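Similar to sp|P32453 Saccharomyces cerevisiae YNL315c ATP11 (Candida glabrata CBS 138, PDB 2P4F) probably acts as a mitochondrial chaperone that binds unfolded protein and assists assembly of the F1-ATPase. Local coordinates at residues 242-245 / 246-250; 251-254 / 255-259. All coordinates share one frame; numbering follows the deposited sequence.

Overall arrangement
The two contacts lie in series on one helix, 244-257, which enters after strand 229-236 of the six-stranded antiparallel sheet, the half barrel, and packs against it. Interaction 1 comes first and forms the N-terminal cap and opening turn, where side chains touch strands 133-139, 156-162 and 229-236. Interaction 2 follows without a gap and carries the helix to its last turn and out at Tyr258, against strand 156-162 and helices 140-153 and 266-280. Neither contact closes a long loop, and they neither nest nor cross; the centres of interaction 1 and interaction 2 are about 13 Å apart. Together they tie the sheet to the C-terminal helices of the chain.

Interaction 1: 242-245 / 246-250; sequences VSLQ and DAQLL
A capping box opens helix 244-257: Ser243, at the N-cap, and Asp246, three residues on, exchange side-chain-to-backbone bonds. Ser243 OG accepts from Asp246 N at 2.9 Å; with chi1 at 74° the hydroxyl is folded between its own backbone N and carbonyl carbon, which turns it to the start of the helix. In return Asp246 OD2 takes the N-H of Ser243 over 3.0 Å in an almost straight bond (170°), the donor lying above the carboxylate plane rather than within it. The same OD2 has a second partner, a salt bridge to Arg163, so the carboxylate joins the cap to the end of strand 156-162; the positive guanidinium and the helix N terminus would both favour its charged form. Val242 extends the cap on its apolar side, with CG1 against Asp246 CB at 3.6 Å and close to Ala247 CB, while Leu161 touches both Val242 and Asp246. The first helical bonds follow, from Ala247 N to Ser243 O and from Gln248 N to Leu244 O. Gln248 then runs its chain past the oxygen of that last carbonyl, its CG a tight 3.0 Å from Leu244 O and its OE1 3.4 Å from Gln245 CA.

Interaction 2: 251-254 / 255-259; sequences LLNV and QRFYG
Arg256 reaches back alongside the helix to Asn253 and grips the amide oxygen side-on with two nitrogens. NE lies 2.8 Å from Asn253 OD1 and meets it nearly end-on to the C=O, whereas NH1, 3.0 Å from Asn253 OD1, points at a lone pair of that oxygen in the carbonyl plane; both N-H bonds are bent, as expected of two donors sharing one acceptor. A bend at chi3 (-56°) turns the guanidinium toward the amide, and the two planes come within 27° of each other, with OD1 at the guanidinium edge. Both ends of the pair are tied to the C-terminal part of the chain: Asn253 ND2 donates to Ala294 O, and Arg256 NH1 also to Ser296 O. The Phe257 ring comes edge-on to the backbone, its CD2 3.2 Å from Asn253 O, and meets the ring of Phe157. One residue on, Tyr258 repeats this at Val254: CD2 is 3.2 Å from Val254 O and 3.8 Å from Val254 CG1. Its N donates to Val254 O, closing the final turn as Tyr258 itself leaves helical angles at the centre of an inverse gamma turn. Tyr258 OH hydrogen-bonds to Asn154 O, and the ring meets Trp186 edge-to-face. With two N-H groups converging on one oxygen, the Asn253 amide and the guanidinium hold each other's rotation, and the positive charge would probably polarise that carbonyl.

Interaction 1: 242-245 / 246-250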
loop_
_atom_site.group_PDB
_atom_site.type_symbol
_atom_site.label_atom_id
_atom_site.label_comp_id
_atom_site.label_asym_id
_atom_site.label_seq_id
_atom_site.Cartn_x
_atom_site.Cartn_y
_atom_site.Cartn_z
ATOM N N VAL A 242 -9.700 10.172 8.358
ATOM C CA VAL A 242 -9.385 9.755 7.013
ATOM C C VAL A 242 -10.549 8.915 6.500
ATOM O O VAL A 242 -10.884 7.877 7.098
ATOM C CB VAL A 242 -8.084 8.939 6.929
ATOM C CG1 VAL A 242 -7.836 8.443 5.495
ATOM C CG2 VAL A 242 -6.915 9.789 7.413
ATOM N N SER A 243 -11.181 9.323 5.411
ATOM C CA SER A 243 -12.274 8.524 4.872
ATOM C C SER A 243 -11.757 7.369 4.037
ATOM O O SER A 243 -10.583 7.290 3.698
ATOM C CB SER A 243 -13.200 9.404 4.012
ATOM O OG SER A 243 -12.566 9.700 2.777
ATOM N N LEU A 244 -12.644 6.460 3.673
ATOM C CA LEU A 244 -12.225 5.350 2.796
ATOM C C LEU A 244 -11.790 5.903 1.459
ATOM O O LEU A 244 -10.852 5.453 0.819
ATOM C CB LEU A 244 -13.434 4.416 2.717
ATOM C CG LEU A 244 -13.163 3.017 2.200
ATOM C CD1 LEU A 244 -12.044 2.320 2.986
ATOM C CD2 LEU A 244 -14.418 2.166 2.241
ATOM N N GLN A 245 -12.453 6.961 0.998
ATOM C CA GLN A 245 -12.036 7.602 -0.238
ATOM C C GLN A 245 -10.653 8.241 -0.103
ATOM O O GLN A 245 -9.875 8.141 -1.063
ATOM C CB GLN A 245 -13.082 8.645 -0.655
ATOM C CG GLN A 245 -14.480 8.044 -0.563
ATOM C CD GLN A 245 -15.147 8.252 0.784
ATOM O OE1 GLN A 245 -15.255 7.338 1.593
ATOM N NE2 GLN A 245 -15.605 9.480 1.062
ATOM N N ASP A 246 -10.381 8.860 1.046
ATOM C CA ASP A 246 -9.056 9.470 1.198
ATOM C C ASP A 246 -8.018 8.358 1.140
ATOM O O ASP A 246 -6.947 8.516 0.537
ATOM C CB ASP A 246 -8.887 10.227 2.495
ATOM C CG ASP A 246 -9.759 11.440 2.725
ATOM O OD1 ASP A 246 -10.098 12.179 1.763
ATOM O OD2 ASP A 246 -10.124 11.667 3.924
ATOM N N ALA A 247 -8.329 7.249 1.802
ATOM C CA ALA A 247 -7.333 6.152 1.828
ATOM C C ALA A 247 -7.086 5.566 0.445
ATOM O O ALA A 247 -5.978 5.208 0.032
ATOM C CB ALA A 247 -7.860 5.109 2.827
ATOM N N GLN A 248 -8.157 5.421 -0.352
ATOM C CA GLN A 248 -8.039 4.976 -1.735
ATOM C C GLN A 248 -7.141 5.877 -2.573
ATOM O O GLN A 248 -6.330 5.387 -3.390
ATOM C CB GLN A 248 -9.433 4.899 -2.397
ATOM C CG GLN A 248 -10.369 3.909 -1.732
ATOM C CD GLN A 248 -11.820 4.037 -2.159
ATOM O OE1 GLN A 248 -12.353 5.099 -2.519
ATOM N NE2 GLN A 248 -12.558 2.928 -2.142
ATOM N N LEU A 249 -7.309 7.182 -2.365
ATOM C CA LEU A 249 -6.495 8.120 -3.178
ATOM C C LEU A 249 -5.042 8.087 -2.712
ATOM O O LEU A 249 -4.100 8.165 -3.517
ATOM C CB LEU A 249 -7.139 9.492 -3.158
ATOM C CG LEU A 249 -8.132 9.950 -4.245
ATOM C CD1 LEU A 249 -8.579 8.852 -5.219
ATOM C CD2 LEU A 249 -9.371 10.600 -3.631
ATOM N N LEU A 250 -4.796 7.922 -1.414
ATOM C CA LEU A 250 -3.413 7.759 -0.941
ATOM C C LEU A 250 -2.803 6.489 -1.512
ATOM O O LEU A 250 -1.654 6.478 -1.937
ATOM C CB LEU A 250 -3.346 7.691 0.591
ATOM C CG LEU A 250 -3.563 9.043 1.273
ATOM C CD1 LEU A 250 -3.896 8.885 2.766
ATOM C CD2 LEU A 250 -2.354 9.959 1.098
#

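Interaction 2: 251-254 / 255-259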
loop_
_atom_site.group_PDB
_atom_site.type_symbol
_atom_site.label_atom_id
_atom_site.label_comp_id
_atom_site.label_asym_id
_atom_site.label_seq_id
_atom_site.Cartn_x
_atom_site.Cartn_y
_atom_site.Cartn_z
ATOM N N LEU A 251 -3.562 5.388 -1.525
ATOM C CA LEU A 251 -3.022 4.139 -2.064
ATOM C C LEU A 251 -2.710 4.290 -3.544
ATOM O O LEU A 251 -1.695 3.782 -4.034
ATOM C CB LEU A 251 -4.056 3.034 -1.816
ATOM C CG LEU A 251 -3.720 1.701 -2.485
ATOM C CD1 LEU A 251 -2.379 1.185 -1.983
ATOM C CD2 LEU A 251 -4.852 0.752 -2.184
ATOM N N LEU A 252 -3.571 4.991 -4.275
ATOM C CA LEU A 252 -3.247 5.231 -5.699
ATOM C C LEU A 252 -1.921 5.985 -5.848
ATOM O O LEU A 252 -1.083 5.650 -6.713
ATOM C CB LEU A 252 -4.416 5.965 -6.349
ATOM C CG LEU A 252 -5.182 5.293 -7.477
ATOM C CD1 LEU A 252 -5.296 3.785 -7.257
ATOM C CD2 LEU A 252 -6.543 5.983 -7.613
ATOM N N ASN A 253 -1.725 6.997 -4.975
ATOM C CA ASN A 253 -0.464 7.723 -5.059
ATOM C C ASN A 253 0.702 6.880 -4.586
ATOM O O ASN A 253 1.825 7.014 -5.116
ATOM C CB ASN A 253 -0.602 9.047 -4.281
ATOM C CG ASN A 253 -0.686 10.243 -5.222
ATOM O OD1 ASN A 253 -0.339 10.164 -6.414
ATOM N ND2 ASN A 253 -1.123 11.383 -4.731
ATOM N N VAL A 254 0.495 5.979 -3.621
ATOM C CA VAL A 254 1.615 5.071 -3.301
ATOM C C VAL A 254 2.032 4.288 -4.539
ATOM O O VAL A 254 3.218 4.197 -4.814
ATOM C CB VAL A 254 1.225 4.079 -2.193
ATOM C CG1 VAL A 254 2.250 2.978 -2.024
ATOM C CG2 VAL A 254 1.031 4.800 -0.849
ATOM N N GLN A 255 1.031 3.802 -5.284
ATOM C CA GLN A 255 1.361 3.060 -6.494
ATOM C C GLN A 255 2.112 3.932 -7.493
ATOM O O GLN A 255 3.039 3.493 -8.184
ATOM C CB GLN A 255 0.071 2.548 -7.138
ATOM C CG GLN A 255 -0.614 1.498 -6.262
ATOM C CD GLN A 255 -1.877 0.955 -6.896
ATOM O OE1 GLN A 255 -2.651 0.263 -6.247
ATOM N NE2 GLN A 255 -2.055 1.278 -8.182
ATOM N N ARG A 256 1.742 5.207 -7.631
ATOM C CA ARG A 256 2.374 6.056 -8.646
ATOM C C ARG A 256 3.831 6.319 -8.314
ATOM O O ARG A 256 4.668 6.373 -9.216
ATOM C CB ARG A 256 1.608 7.392 -8.793
ATOM C CG ARG A 256 0.215 7.187 -9.421
ATOM C CD ARG A 256 -0.313 8.424 -10.133
ATOM N NE ARG A 256 -0.326 9.575 -9.195
ATOM C CZ ARG A 256 -0.637 10.785 -9.657
ATOM N NH1 ARG A 256 -0.646 11.830 -8.839
ATOM N NH2 ARG A 256 -0.957 10.963 -10.949
ATOM N N PHE A 257 4.134 6.515 -7.027
ATOM C CA PHE A 257 5.517 6.793 -6.629
ATOM C C PHE A 257 6.348 5.511 -6.585
ATOM O O PHE A 257 7.541 5.527 -6.932
ATOM C CB PHE A 257 5.546 7.516 -5.276
ATOM C CG PHE A 257 5.195 8.993 -5.466
ATOM C CD1 PHE A 257 6.213 9.916 -5.708
ATOM C CD2 PHE A 257 3.876 9.422 -5.403
ATOM C CE1 PHE A 257 5.846 11.245 -5.871
ATOM C CE2 PHE A 257 3.508 10.745 -5.584
ATOM C CZ PHE A 257 4.517 11.678 -5.828
ATOM N N TYR A 258 5.714 4.371 -6.228
ATOM C CA TYR A 258 6.478 3.132 -6.101
ATOM C C TYR A 258 6.545 2.377 -7.418
ATOM O O TYR A 258 6.267 1.224 -7.581
ATOM C CB TYR A 258 5.880 2.277 -4.972
ATOM C CG TYR A 258 6.429 2.775 -3.641
ATOM C CD1 TYR A 258 7.571 2.203 -3.085
ATOM C CD2 TYR A 258 5.801 3.837 -2.961
ATOM C CE1 TYR A 258 8.085 2.660 -1.873
ATOM C CE2 TYR A 258 6.307 4.310 -1.731
ATOM C CZ TYR A 258 7.443 3.693 -1.214
ATOM O OH TYR A 258 7.937 4.167 -0.011
ATOM N N GLY A 259 7.021 3.029 -8.456
ATOM C CA GLY A 259 7.330 2.213 -9.645
ATOM C C GLY A 259 6.366 2.655 -10.733
ATOM O O GLY A 259 6.521 2.253 -11.894
#